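Local coordinates for ribosomal protein uL16 3-hydroxylase (Escherichia coli, PDB 4CCL) that catalyses the iron- and 2-oxoglutarate-dependent 3-hydroxylation of an arginine side chain in ribosomal protein uL16, at residues B[15-20]-B[178-183]; B[31-36]-B[135-140]; B[51-56]-B[66-71]; B[208-213]-B[265-270]. One frame throughout, in Å; residues are numbered along the deposited sequence.

How the interactions relate
Interactions 1, 2 and 3 belong to the oxygenase part of the chain and follow one another inward: interaction 3 spans the shortest loop, interaction 2 encloses it, and interaction 1 encloses both. Strands 178-181 and 51-57, which serve interactions 1 and 3, lie in the same antiparallel sheet, with the two contact centres about 30 Å apart. Interaction 2, about 20 Å between centres from each of them, fastens the loop after strand 131-135 of that sheet. Interaction 4 comes later in the chain and on the other side of its centre from interactions 2 and 3; it joins helices 207-220 and 263-272. Interactions 1 and 4 both touch the second subunit of the homodimer.

Interaction 1: B[15-20]-B[178-183]; sequences RHWQKR and ILYIPP. With SO4 (sulfate ion), chain M.
The Tyr180 hydroxyl is gripped by Gln18 N and Asp130. Gln18 N donates a nearly straight bond to Tyr180 OH (2.6 Å, N-H...O 170°), and a carboxylate oxygen of Asp130, outside the two segments, is its other partner. Gln18 N lies near the plane of the phenol ring, as do the carbonyl oxygens of His16 and Arg20 at the same ring's edge; Arg20 O comes within 3.5 Å of Tyr180 CE2. The loop that presents these groups is folded back on itself, because His16 O accepts from both Lys19 N and Arg20 N. Trp17 has CG anti to its backbone N (chi1 171°); its side chain crosses that of Tyr180 at about a right angle, and the ring planes, 26° apart, are slid so far that they barely overlap. Trp17 CE3 meets Tyr180 CE1 at 3.6 Å. On the strand's exit, Pro182 CG packs against Arg20 C, and the Gln18 amide crosses Pro183 with Gln18 NE2 3.8 Å from Pro183 CG, while that NE2 also bonds Asp130. Trp17 NE1 bonds to Asp230 of the second subunit. Where helix 9-15 ends, Arg15 NH1 donates to sulfate O2 at 2.8 Å and His16 NE2 to sulfate O4 at 2.6 Å, the ion probably coming from the crystallisation liquor. Strand 178-181 belongs to the JmjC fold, and the Pro183 side chain lies about 6 Å from that of the iron ligand Asp127. Since Tyr180 OH accepts from the backbone, its own proton is probably directed to Asp130, which through Gln18 NE2 holds loop and strand together next to the metal site.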
# COMPACT_ATOMS: atom_id res chain seq x y z
N ARG B 15 -3.68 0.74 -37.56
CA ARG B 15 -4.76 1.74 -37.64
C ARG B 15 -5.79 1.78 -36.50
O ARG B 15 -6.31 2.84 -36.16
CB ARG B 15 -5.46 1.66 -39.00
CG ARG B 15 -4.52 1.94 -40.16
CD ARG B 15 -5.26 2.11 -41.48
NE ARG B 15 -6.01 0.91 -41.85
CZ ARG B 15 -7.34 0.82 -41.80
NH1 ARG B 15 -8.06 1.85 -41.39
NH2 ARG B 15 -7.93 -0.31 -42.16
N HIS B 16 -6.08 0.62 -35.93
CA HIS B 16 -7.24 0.46 -35.05
C HIS B 16 -6.96 0.32 -33.56
O HIS B 16 -7.48 1.09 -32.76
CB HIS B 16 -8.22 -0.58 -35.59
CG HIS B 16 -9.02 -0.09 -36.77
ND1 HIS B 16 -8.92 -0.66 -38.02
CD2 HIS B 16 -9.89 0.93 -36.89
CE1 HIS B 16 -9.72 -0.02 -38.85
NE2 HIS B 16 -10.32 0.95 -38.19
N TRP B 17 -6.19 -0.71 -33.20
CA TRP B 17 -6.00 -1.08 -31.80
C TRP B 17 -5.63 0.11 -30.91
O TRP B 17 -4.71 0.86 -31.20
CB TRP B 17 -4.88 -2.11 -31.71
CG TRP B 17 -4.45 -2.41 -30.32
CD1 TRP B 17 -3.33 -1.95 -29.69
CD2 TRP B 17 -5.13 -3.25 -29.38
NE1 TRP B 17 -3.27 -2.45 -28.41
CE2 TRP B 17 -4.37 -3.25 -28.19
CE3 TRP B 17 -6.31 -4.00 -29.42
CZ2 TRP B 17 -4.74 -3.97 -27.06
CZ3 TRP B 17 -6.68 -4.71 -28.30
CH2 TRP B 17 -5.90 -4.69 -27.14
N GLN B 18 -6.39 0.25 -29.82
CA GLN B 18 -6.26 1.35 -28.86
C GLN B 18 -6.45 2.72 -29.51
O GLN B 18 -5.99 3.73 -28.97
CB GLN B 18 -4.90 1.28 -28.15
CG GLN B 18 -4.82 0.23 -27.06
CD GLN B 18 -5.12 0.80 -25.69
OE1 GLN B 18 -4.62 1.87 -25.33
NE2 GLN B 18 -5.95 0.10 -24.92
N LYS B 19 -7.14 2.76 -30.64
CA LYS B 19 -7.38 4.02 -31.34
C LYS B 19 -8.84 4.21 -31.73
O LYS B 19 -9.53 5.07 -31.19
CB LYS B 19 -6.49 4.11 -32.58
CG LYS B 19 -5.02 3.91 -32.30
CD LYS B 19 -4.19 3.93 -33.57
CE LYS B 19 -2.81 3.34 -33.34
NZ LYS B 19 -2.89 1.88 -33.07
N ARG B 20 -9.31 3.40 -32.68
CA ARG B 20 -10.65 3.54 -33.24
C ARG B 20 -11.36 2.19 -33.26
O ARG B 20 -10.73 1.16 -33.47
CB ARG B 20 -10.58 4.09 -34.66
CG ARG B 20 -9.77 5.36 -34.81
CD ARG B 20 -10.37 6.50 -34.00
NE ARG B 20 -11.69 6.89 -34.49
CZ ARG B 20 -12.49 7.75 -33.86
NH1 ARG B 20 -12.10 8.31 -32.73
NH2 ARG B 20 -13.67 8.05 -34.38
N ILE B 178 -17.40 -9.34 -35.85
CA ILE B 178 -16.73 -8.89 -34.64
C ILE B 178 -16.73 -7.37 -34.57
O ILE B 178 -16.46 -6.70 -35.56
CB ILE B 178 -15.28 -9.37 -34.59
CG1 ILE B 178 -15.20 -10.87 -34.89
CG2 ILE B 178 -14.65 -9.07 -33.24
CD1 ILE B 178 -13.81 -11.38 -35.06
N LEU B 179 -17.04 -6.84 -33.39
CA LEU B 179 -16.96 -5.41 -33.15
C LEU B 179 -15.84 -5.12 -32.16
O LEU B 179 -15.95 -5.44 -30.98
CB LEU B 179 -18.29 -4.90 -32.61
CG LEU B 179 -18.36 -3.45 -32.12
CD1 LEU B 179 -18.04 -2.48 -33.25
CD2 LEU B 179 -19.73 -3.15 -31.53
N TYR B 180 -14.76 -4.51 -32.65
CA TYR B 180 -13.67 -4.10 -31.77
C TYR B 180 -13.90 -2.69 -31.25
O TYR B 180 -14.04 -1.75 -32.03
CB TYR B 180 -12.31 -4.14 -32.47
CG TYR B 180 -11.26 -3.40 -31.67
CD1 TYR B 180 -10.77 -3.94 -30.48
CD2 TYR B 180 -10.79 -2.16 -32.07
CE1 TYR B 180 -9.83 -3.26 -29.73
CE2 TYR B 180 -9.85 -1.48 -31.32
CZ TYR B 180 -9.37 -2.04 -30.15
OH TYR B 180 -8.43 -1.37 -29.40
N ILE B 181 -13.98 -2.56 -29.93
CA ILE B 181 -14.11 -1.28 -29.25
C ILE B 181 -12.92 -0.95 -28.33
O ILE B 181 -12.67 -1.69 -27.38
CB ILE B 181 -15.41 -1.20 -28.44
CG1 ILE B 181 -16.58 -1.73 -29.28
CG2 ILE B 181 -15.66 0.23 -27.99
CD1 ILE B 181 -17.88 -1.85 -28.51
N PRO B 182 -12.19 0.14 -28.62
CA PRO B 182 -11.17 0.62 -27.68
C PRO B 182 -11.83 1.24 -26.46
O PRO B 182 -13.00 1.60 -26.54
CB PRO B 182 -10.44 1.71 -28.48
CG PRO B 182 -10.92 1.58 -29.90
CD PRO B 182 -12.28 0.99 -29.81
N PRO B 183 -11.10 1.37 -25.34
CA PRO B 183 -11.67 1.98 -24.14
C PRO B 183 -12.02 3.45 -24.34
O PRO B 183 -11.30 4.17 -25.03
CB PRO B 183 -10.55 1.85 -23.11
CG PRO B 183 -9.30 1.70 -23.91
CD PRO B 183 -9.71 0.92 -25.12
S SO4 M . -11.84 1.31 -41.52
O1 SO4 M . -11.50 -0.09 -41.74
O2 SO4 M . -10.77 2.17 -42.02
O3 SO4 M . -13.08 1.63 -42.22
O4 SO4 M . -12.03 1.57 -40.09

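Interaction 2: B[31-36]-B[135-140]; sequences FIDPIS and QGTGRR. With SO4 (sulfate ion), chain L.
The loop leading to Arg140, a residue inferred to bind substrate, is fastened where Asp33 meets Gly136 and Thr137. Asp33 OD2 accepts from Thr137 N at 3.0 Å (159° at the hydrogen), which reaches it on the syn side, 17° out of the carboxylate plane. The same oxygen is also bonded to the Tyr198 hydroxyl of strand 195-202. Asp33 CG lies anti to its own carbonyl carbon (chi1 -63°), and beyond it OD1 touches the methyl CG2 of Thr137 at 3.3 Å. Gly136 brings its bare CA against both Asp33 OD2 and the Phe31 ring, whose CE2 is 3.6 Å away. In the JmjC fold, of the cupin type, the 135-140 segment carries the chain from strand 131-135 to strand 140-145, and residues 31-36 run up to helix 37-45, which Ser36 caps at its N-terminus. Within the turn, Gln135 NE2 donates to Gly136 O at 3.2 Å, from well above the carbonyl plane, while Gln135 OE1 takes a bond from Asn197 ND2. Asn197 OD1 in turn is bonded to Arg140 NH1, so this asparagine links the turn to the arginine. Arg140 NH1 also donates to O3 of a sulfate at 2.7 Å, an ion probably from the crystallisation liquor that Ser114, likewise an inferred substrate-binding residue, holds through its OG.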
# COMPACT_ATOMS: atom_id res chain seq x y z
N PHE B 31 -19.45 -19.37 -38.76
CA PHE B 31 -19.20 -19.39 -37.33
C PHE B 31 -20.11 -20.38 -36.62
O PHE B 31 -21.34 -20.29 -36.71
CB PHE B 31 -19.35 -17.99 -36.73
CG PHE B 31 -19.12 -17.93 -35.25
CD1 PHE B 31 -17.83 -17.99 -34.74
CD2 PHE B 31 -20.18 -17.82 -34.37
CE1 PHE B 31 -17.61 -17.94 -33.37
CE2 PHE B 31 -19.97 -17.76 -33.01
CZ PHE B 31 -18.68 -17.82 -32.51
N ILE B 32 -19.49 -21.32 -35.92
CA ILE B 32 -20.22 -22.31 -35.14
C ILE B 32 -20.00 -22.03 -33.67
O ILE B 32 -18.86 -22.06 -33.18
CB ILE B 32 -19.73 -23.73 -35.46
CG1 ILE B 32 -19.80 -23.98 -36.97
CG2 ILE B 32 -20.56 -24.75 -34.70
CD1 ILE B 32 -18.72 -24.91 -37.48
N ASP B 33 -21.08 -21.72 -32.97
CA ASP B 33 -21.01 -21.35 -31.57
C ASP B 33 -20.42 -22.46 -30.72
O ASP B 33 -20.80 -23.62 -30.86
CB ASP B 33 -22.40 -20.95 -31.05
CG ASP B 33 -22.95 -19.73 -31.76
OD1 ASP B 33 -22.94 -19.70 -33.00
OD2 ASP B 33 -23.38 -18.79 -31.06
N PRO B 34 -19.48 -22.11 -29.83
CA PRO B 34 -18.81 -23.09 -28.97
C PRO B 34 -19.77 -23.66 -27.94
O PRO B 34 -19.59 -24.80 -27.49
CB PRO B 34 -17.72 -22.26 -28.28
CG PRO B 34 -18.23 -20.86 -28.30
CD PRO B 34 -19.01 -20.73 -29.58
N ILE B 35 -20.78 -22.89 -27.57
CA ILE B 35 -21.70 -23.28 -26.52
C ILE B 35 -23.14 -22.92 -26.91
O ILE B 35 -23.35 -22.13 -27.83
CB ILE B 35 -21.29 -22.63 -25.17
CG1 ILE B 35 -21.87 -23.40 -23.98
CG2 ILE B 35 -21.67 -21.16 -25.14
CD1 ILE B 35 -21.59 -22.76 -22.64
N SER B 36 -24.11 -23.50 -26.21
CA SER B 36 -25.52 -23.28 -26.51
C SER B 36 -26.17 -22.54 -25.34
O SER B 36 -25.66 -22.60 -24.22
CB SER B 36 -26.24 -24.61 -26.76
OG SER B 36 -26.75 -25.16 -25.56
N GLN B 135 -20.36 -11.85 -32.68
CA GLN B 135 -21.75 -12.25 -32.86
C GLN B 135 -21.85 -13.75 -33.09
O GLN B 135 -21.20 -14.31 -33.98
CB GLN B 135 -22.39 -11.49 -34.02
CG GLN B 135 -23.84 -11.89 -34.30
CD GLN B 135 -24.78 -11.50 -33.17
OE1 GLN B 135 -24.72 -10.37 -32.67
NE2 GLN B 135 -25.64 -12.43 -32.76
N GLY B 136 -22.67 -14.40 -32.27
CA GLY B 136 -22.98 -15.81 -32.40
C GLY B 136 -24.32 -15.98 -33.11
O GLY B 136 -24.65 -15.20 -34.00
N THR B 137 -25.07 -17.01 -32.73
CA THR B 137 -26.40 -17.24 -33.28
C THR B 137 -27.28 -16.01 -33.07
O THR B 137 -27.16 -15.31 -32.07
CB THR B 137 -27.11 -18.42 -32.59
OG1 THR B 137 -27.43 -18.06 -31.23
CG2 THR B 137 -26.25 -19.66 -32.60
N GLY B 138 -28.17 -15.76 -34.03
CA GLY B 138 -29.09 -14.65 -33.94
C GLY B 138 -28.49 -13.36 -34.45
O GLY B 138 -27.49 -13.37 -35.17
N ARG B 139 -29.12 -12.24 -34.10
CA ARG B 139 -28.65 -10.92 -34.53
C ARG B 139 -28.86 -9.86 -33.46
O ARG B 139 -29.81 -9.91 -32.69
CB ARG B 139 -29.36 -10.49 -35.83
CG ARG B 139 -28.96 -11.29 -37.06
CD ARG B 139 -29.53 -10.69 -38.33
NE ARG B 139 -30.95 -10.39 -38.23
CZ ARG B 139 -31.46 -9.17 -38.27
NH1 ARG B 139 -30.66 -8.12 -38.43
NH2 ARG B 139 -32.77 -8.99 -38.16
N ARG B 140 -27.94 -8.89 -33.43
CA ARG B 140 -28.07 -7.75 -32.53
C ARG B 140 -27.77 -6.46 -33.27
O ARG B 140 -26.99 -6.44 -34.22
CB ARG B 140 -27.12 -7.88 -31.34
CG ARG B 140 -27.24 -9.18 -30.58
CD ARG B 140 -26.44 -9.15 -29.30
NE ARG B 140 -27.17 -8.52 -28.21
CZ ARG B 140 -26.61 -8.10 -27.08
NH1 ARG B 140 -25.30 -8.24 -26.90
NH2 ARG B 140 -27.35 -7.55 -26.13
S SO4 L . -23.22 -7.60 -24.00
O1 SO4 L . -22.66 -8.72 -24.76
O2 SO4 L . -22.16 -6.68 -23.62
O3 SO4 L . -24.19 -6.88 -24.83
O4 SO4 L . -23.88 -8.13 -22.81

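Interaction 3: B[51-56]-B[66-71]; sequences SRLVSH and GPFESY
The Phe68 ring meets strand 51-57 with Arg52 C at its edge, near the ring plane, Phe68 CZ lying 4.1 Å from Arg52 C. Ser51 OG and Leu53 N approach the same ring obliquely, the hydroxyl oxygen 3.7 Å from Phe68 CE2 and the backbone nitrogen 3.8 Å from Phe68 CZ. Gly66 CA sits 3.4 Å above one face of the ring, offset toward the rim, so the loop folds its own phenyl back over its start. Leu53 adds a loose apolar touch, its CG 4.2 Å from Phe68 CZ, the two side chains crossing at a slant. Phe68 CG stands anti to its carbonyl carbon (chi1 -47°), the turn that starts the ring on its way toward the strand.

Beside the ring, Gly66 N donates to Ser51 O at 2.8 Å, with 163° at the hydrogen, although the nitrogen stands 39° out of the carbonyl plane. This bond carries on, beyond the end of strand 60-65, the antiparallel pairing in which Leu53 faces Ser64 and Ser55 faces Gln62, the hairpin that forms one margin of the JmjC sheet. A cis peptide between Gly66 and Pro67 then redirects the chain. Leu53 also packs on Leu74 and Trp79, while the Arg52 side chain, leaving the strand away from the loop, comes about 8 Å from that of His125, an iron ligand. The backbone bond alone gives the contact its polar hold; Phe68 adds van der Waals contact to the peptide joining Arg52 and Leu53, to Ser51 OG and to Leu53 CG, without any salt bridge between the two segments.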
# COMPACT_ATOMS: atom_id res chain seq x y z
N SER B 51 -22.37 -14.69 -12.67
CA SER B 51 -23.39 -14.47 -13.69
C SER B 51 -24.42 -13.47 -13.18
O SER B 51 -24.57 -13.28 -11.98
CB SER B 51 -24.07 -15.78 -14.07
OG SER B 51 -24.73 -16.36 -12.96
N ARG B 52 -25.12 -12.83 -14.11
CA ARG B 52 -26.17 -11.88 -13.75
C ARG B 52 -27.25 -11.76 -14.81
O ARG B 52 -27.01 -11.98 -16.00
CB ARG B 52 -25.57 -10.51 -13.43
CG ARG B 52 -24.63 -9.97 -14.49
CD ARG B 52 -23.81 -8.79 -13.96
NE ARG B 52 -24.25 -7.51 -14.51
CZ ARG B 52 -23.79 -6.33 -14.11
NH1 ARG B 52 -22.87 -6.27 -13.15
NH2 ARG B 52 -24.23 -5.22 -14.67
N LEU B 53 -28.46 -11.41 -14.38
CA LEU B 53 -29.57 -11.13 -15.27
C LEU B 53 -29.83 -9.63 -15.28
O LEU B 53 -30.00 -9.01 -14.23
CB LEU B 53 -30.83 -11.85 -14.81
CG LEU B 53 -31.21 -13.15 -15.53
CD1 LEU B 53 -32.55 -13.65 -15.03
CD2 LEU B 53 -31.23 -12.93 -17.03
N VAL B 54 -29.87 -9.06 -16.48
CA VAL B 54 -30.21 -7.66 -16.63
C VAL B 54 -31.49 -7.53 -17.45
O VAL B 54 -31.53 -7.92 -18.61
CB VAL B 54 -29.09 -6.86 -17.32
CG1 VAL B 54 -29.45 -5.38 -17.38
CG2 VAL B 54 -27.77 -7.05 -16.58
N SER B 55 -32.53 -7.00 -16.82
CA SER B 55 -33.80 -6.82 -17.51
C SER B 55 -34.22 -5.36 -17.45
O SER B 55 -33.84 -4.64 -16.53
CB SER B 55 -34.88 -7.70 -16.88
OG SER B 55 -34.99 -7.44 -15.49
N HIS B 56 -34.97 -4.92 -18.45
CA HIS B 56 -35.50 -3.56 -18.44
C HIS B 56 -36.96 -3.52 -18.86
O HIS B 56 -37.35 -4.10 -19.87
CB HIS B 56 -34.65 -2.62 -19.31
CG HIS B 56 -34.82 -2.83 -20.78
ND1 HIS B 56 -35.80 -2.18 -21.51
CD2 HIS B 56 -34.15 -3.61 -21.66
CE1 HIS B 56 -35.71 -2.56 -22.78
NE2 HIS B 56 -34.72 -3.43 -22.89
N GLY B 66 -26.51 -13.84 -9.97
CA GLY B 66 -26.68 -15.28 -9.89
C GLY B 66 -25.90 -15.92 -8.76
O GLY B 66 -25.24 -15.21 -7.99
N PRO B 67 -25.95 -17.26 -8.66
CA PRO B 67 -26.59 -18.22 -9.56
C PRO B 67 -28.12 -18.24 -9.49
O PRO B 67 -28.72 -17.49 -8.73
CB PRO B 67 -26.03 -19.56 -9.09
CG PRO B 67 -25.72 -19.35 -7.65
CD PRO B 67 -25.26 -17.93 -7.54
N PHE B 68 -28.74 -19.12 -10.29
CA PHE B 68 -30.19 -19.18 -10.41
C PHE B 68 -30.71 -20.62 -10.38
O PHE B 68 -30.09 -21.52 -10.93
CB PHE B 68 -30.64 -18.53 -11.72
CG PHE B 68 -30.00 -17.20 -11.99
CD1 PHE B 68 -30.46 -16.06 -11.36
CD2 PHE B 68 -28.95 -17.10 -12.89
CE1 PHE B 68 -29.87 -14.83 -11.61
CE2 PHE B 68 -28.36 -15.87 -13.14
CZ PHE B 68 -28.82 -14.74 -12.50
N GLU B 69 -31.85 -20.83 -9.72
CA GLU B 69 -32.52 -22.12 -9.77
C GLU B 69 -33.67 -22.18 -10.79
O GLU B 69 -34.29 -23.23 -10.96
CB GLU B 69 -33.04 -22.51 -8.38
N SER B 70 -33.95 -21.07 -11.46
CA SER B 70 -35.19 -20.96 -12.23
C SER B 70 -35.08 -20.26 -13.59
O SER B 70 -34.40 -19.24 -13.72
CB SER B 70 -36.26 -20.26 -11.39
OG SER B 70 -35.80 -19.00 -10.95
N TYR B 71 -35.76 -20.82 -14.58
CA TYR B 71 -35.89 -20.18 -15.89
C TYR B 71 -37.21 -19.41 -16.02
O TYR B 71 -37.50 -18.83 -17.06
CB TYR B 71 -35.79 -21.23 -17.01

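Interaction 4: B[208-213]-B[265-270]; sequences RELISG and KQWFGE. With SO4 (sulfate ion), chain I.
Trp267 drives its indole against the turn of helix between Leu210 and Gly213, and this is the dense part of the contact. The indole meets the backbone obliquely, CH2 of Trp267 lying 3.2 Å from Leu210 O and NE1 3.3 Å from Gly213 C; the nearby Gly213 O is too poorly angled to accept a hydrogen bond. The side chain leaves its helix toward the other one, chi1 162° sets CG anti to the backbone N, and the lack of a side chain on Gly213 lets the ring settle there. Leu210 CD2 touches both rings, 3.8 Å from Trp267 CH2 and 4.0 Å from Phe268 CE1, which it meets at the ring's edge. The contact thins out toward Glu209, which barely touches. Arg208 takes no part in it: NH1 and NH2 grip O4 of a sulfate, probably from the crystallisation liquor, and the side chain packs on Leu219 of the second subunit. That subunit also adds Met254 over Leu210 and Leu250 over Phe268. The helix axes pass 11.2 Å apart at 112°, a steep crossing of two helices packed through Trp267 and Phe268 that joins a helix of the JmjC region to one of the winged-helix region beside the dimer interface.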
# COMPACT_ATOMS: atom_id res chain seq x y z
N ARG B 208 -2.66 3.59 -9.59
CA ARG B 208 -3.20 3.29 -8.27
C ARG B 208 -3.04 1.80 -7.92
O ARG B 208 -2.50 1.46 -6.87
CB ARG B 208 -4.67 3.72 -8.21
CG ARG B 208 -5.51 3.01 -7.17
CD ARG B 208 -6.81 3.77 -6.88
NE ARG B 208 -7.77 3.73 -7.98
CZ ARG B 208 -8.07 4.76 -8.76
NH1 ARG B 208 -7.48 5.93 -8.58
NH2 ARG B 208 -8.97 4.63 -9.73
N GLU B 209 -3.50 0.94 -8.82
CA GLU B 209 -3.42 -0.51 -8.64
C GLU B 209 -1.98 -1.01 -8.56
O GLU B 209 -1.68 -1.94 -7.80
CB GLU B 209 -4.18 -1.23 -9.76
CG GLU B 209 -5.68 -1.31 -9.52
CD GLU B 209 -6.50 -1.31 -10.80
OE1 GLU B 209 -5.92 -1.56 -11.88
OE2 GLU B 209 -7.72 -1.06 -10.71
N LEU B 210 -1.09 -0.35 -9.29
CA LEU B 210 0.30 -0.76 -9.36
C LEU B 210 0.94 -0.44 -8.03
O LEU B 210 1.39 -1.34 -7.32
CB LEU B 210 1.04 -0.04 -10.49
CG LEU B 210 0.73 -0.39 -11.95
CD1 LEU B 210 1.51 0.53 -12.88
CD2 LEU B 210 1.05 -1.84 -12.23
N ILE B 211 1.00 0.85 -7.70
CA ILE B 211 1.58 1.29 -6.44
C ILE B 211 0.97 0.60 -5.21
O ILE B 211 1.69 0.26 -4.27
CB ILE B 211 1.57 2.84 -6.33
CG1 ILE B 211 2.57 3.33 -5.27
CG2 ILE B 211 0.15 3.35 -6.07
CD1 ILE B 211 2.87 4.82 -5.36
N SER B 212 -0.34 0.37 -5.23
CA SER B 212 -0.99 -0.36 -4.13
C SER B 212 -0.48 -1.80 -4.04
O SER B 212 -0.02 -2.25 -2.97
CB SER B 212 -2.51 -0.37 -4.29
OG SER B 212 -3.12 -1.08 -3.23
N GLY B 213 -0.56 -2.52 -5.15
CA GLY B 213 -0.09 -3.89 -5.22
C GLY B 213 1.34 -4.06 -4.75
O GLY B 213 1.63 -4.90 -3.91
N LYS B 265 10.12 -6.63 -10.85
CA LYS B 265 9.88 -7.68 -11.83
C LYS B 265 9.18 -8.87 -11.20
O LYS B 265 8.26 -9.45 -11.78
CB LYS B 265 11.20 -8.13 -12.44
CG LYS B 265 11.08 -9.35 -13.34
CD LYS B 265 12.40 -10.08 -13.48
CE LYS B 265 13.51 -9.16 -13.96
NZ LYS B 265 14.83 -9.85 -14.00
N GLN B 266 9.62 -9.21 -9.99
CA GLN B 266 9.08 -10.36 -9.28
C GLN B 266 7.65 -10.09 -8.84
O GLN B 266 6.76 -10.92 -9.06
CB GLN B 266 9.97 -10.68 -8.07
CG GLN B 266 9.80 -12.09 -7.53
CD GLN B 266 11.14 -12.75 -7.27
OE1 GLN B 266 12.09 -12.56 -8.03
NE2 GLN B 266 11.22 -13.52 -6.19
N TRP B 267 7.43 -8.92 -8.24
CA TRP B 267 6.07 -8.56 -7.84
C TRP B 267 5.11 -8.58 -9.01
O TRP B 267 4.04 -9.18 -8.93
CB TRP B 267 5.98 -7.18 -7.19
CG TRP B 267 4.56 -6.69 -7.20
CD1 TRP B 267 3.51 -7.19 -6.48
CD2 TRP B 267 4.01 -5.64 -8.01
NE1 TRP B 267 2.36 -6.51 -6.77
CE2 TRP B 267 2.64 -5.55 -7.71
CE3 TRP B 267 4.55 -4.76 -8.96
CZ2 TRP B 267 1.80 -4.62 -8.32
CZ3 TRP B 267 3.71 -3.84 -9.56
CH2 TRP B 267 2.35 -3.77 -9.23
N PHE B 268 5.47 -7.89 -10.09
CA PHE B 268 4.59 -7.81 -11.25
C PHE B 268 4.38 -9.19 -11.85
O PHE B 268 3.29 -9.49 -12.34
CB PHE B 268 5.12 -6.84 -12.31
CG PHE B 268 4.10 -6.49 -13.35
CD1 PHE B 268 3.09 -5.59 -13.06
CD2 PHE B 268 4.14 -7.06 -14.61
CE1 PHE B 268 2.15 -5.26 -14.01
CE2 PHE B 268 3.20 -6.73 -15.56
CZ PHE B 268 2.21 -5.83 -15.26
N GLY B 269 5.41 -10.02 -11.79
CA GLY B 269 5.32 -11.39 -12.23
C GLY B 269 4.24 -12.13 -11.46
O GLY B 269 3.39 -12.79 -12.05
N GLU B 270 4.27 -11.99 -10.14
CA GLU B 270 3.29 -12.66 -9.28
C GLU B 270 1.88 -12.08 -9.41
O GLU B 270 0.89 -12.79 -9.23
CB GLU B 270 3.75 -12.62 -7.81
CG GLU B 270 5.05 -13.36 -7.55
CD GLU B 270 5.46 -13.33 -6.08
OE1 GLU B 270 4.64 -12.91 -5.24
OE2 GLU B 270 6.61 -13.73 -5.78
S SO4 I . -10.54 7.94 -10.65
O1 SO4 I . -10.49 7.71 -12.10
O2 SO4 I . -10.86 9.34 -10.39
O3 SO4 I . -11.57 7.09 -10.06
O4 SO4 I . -9.25 7.61 -10.06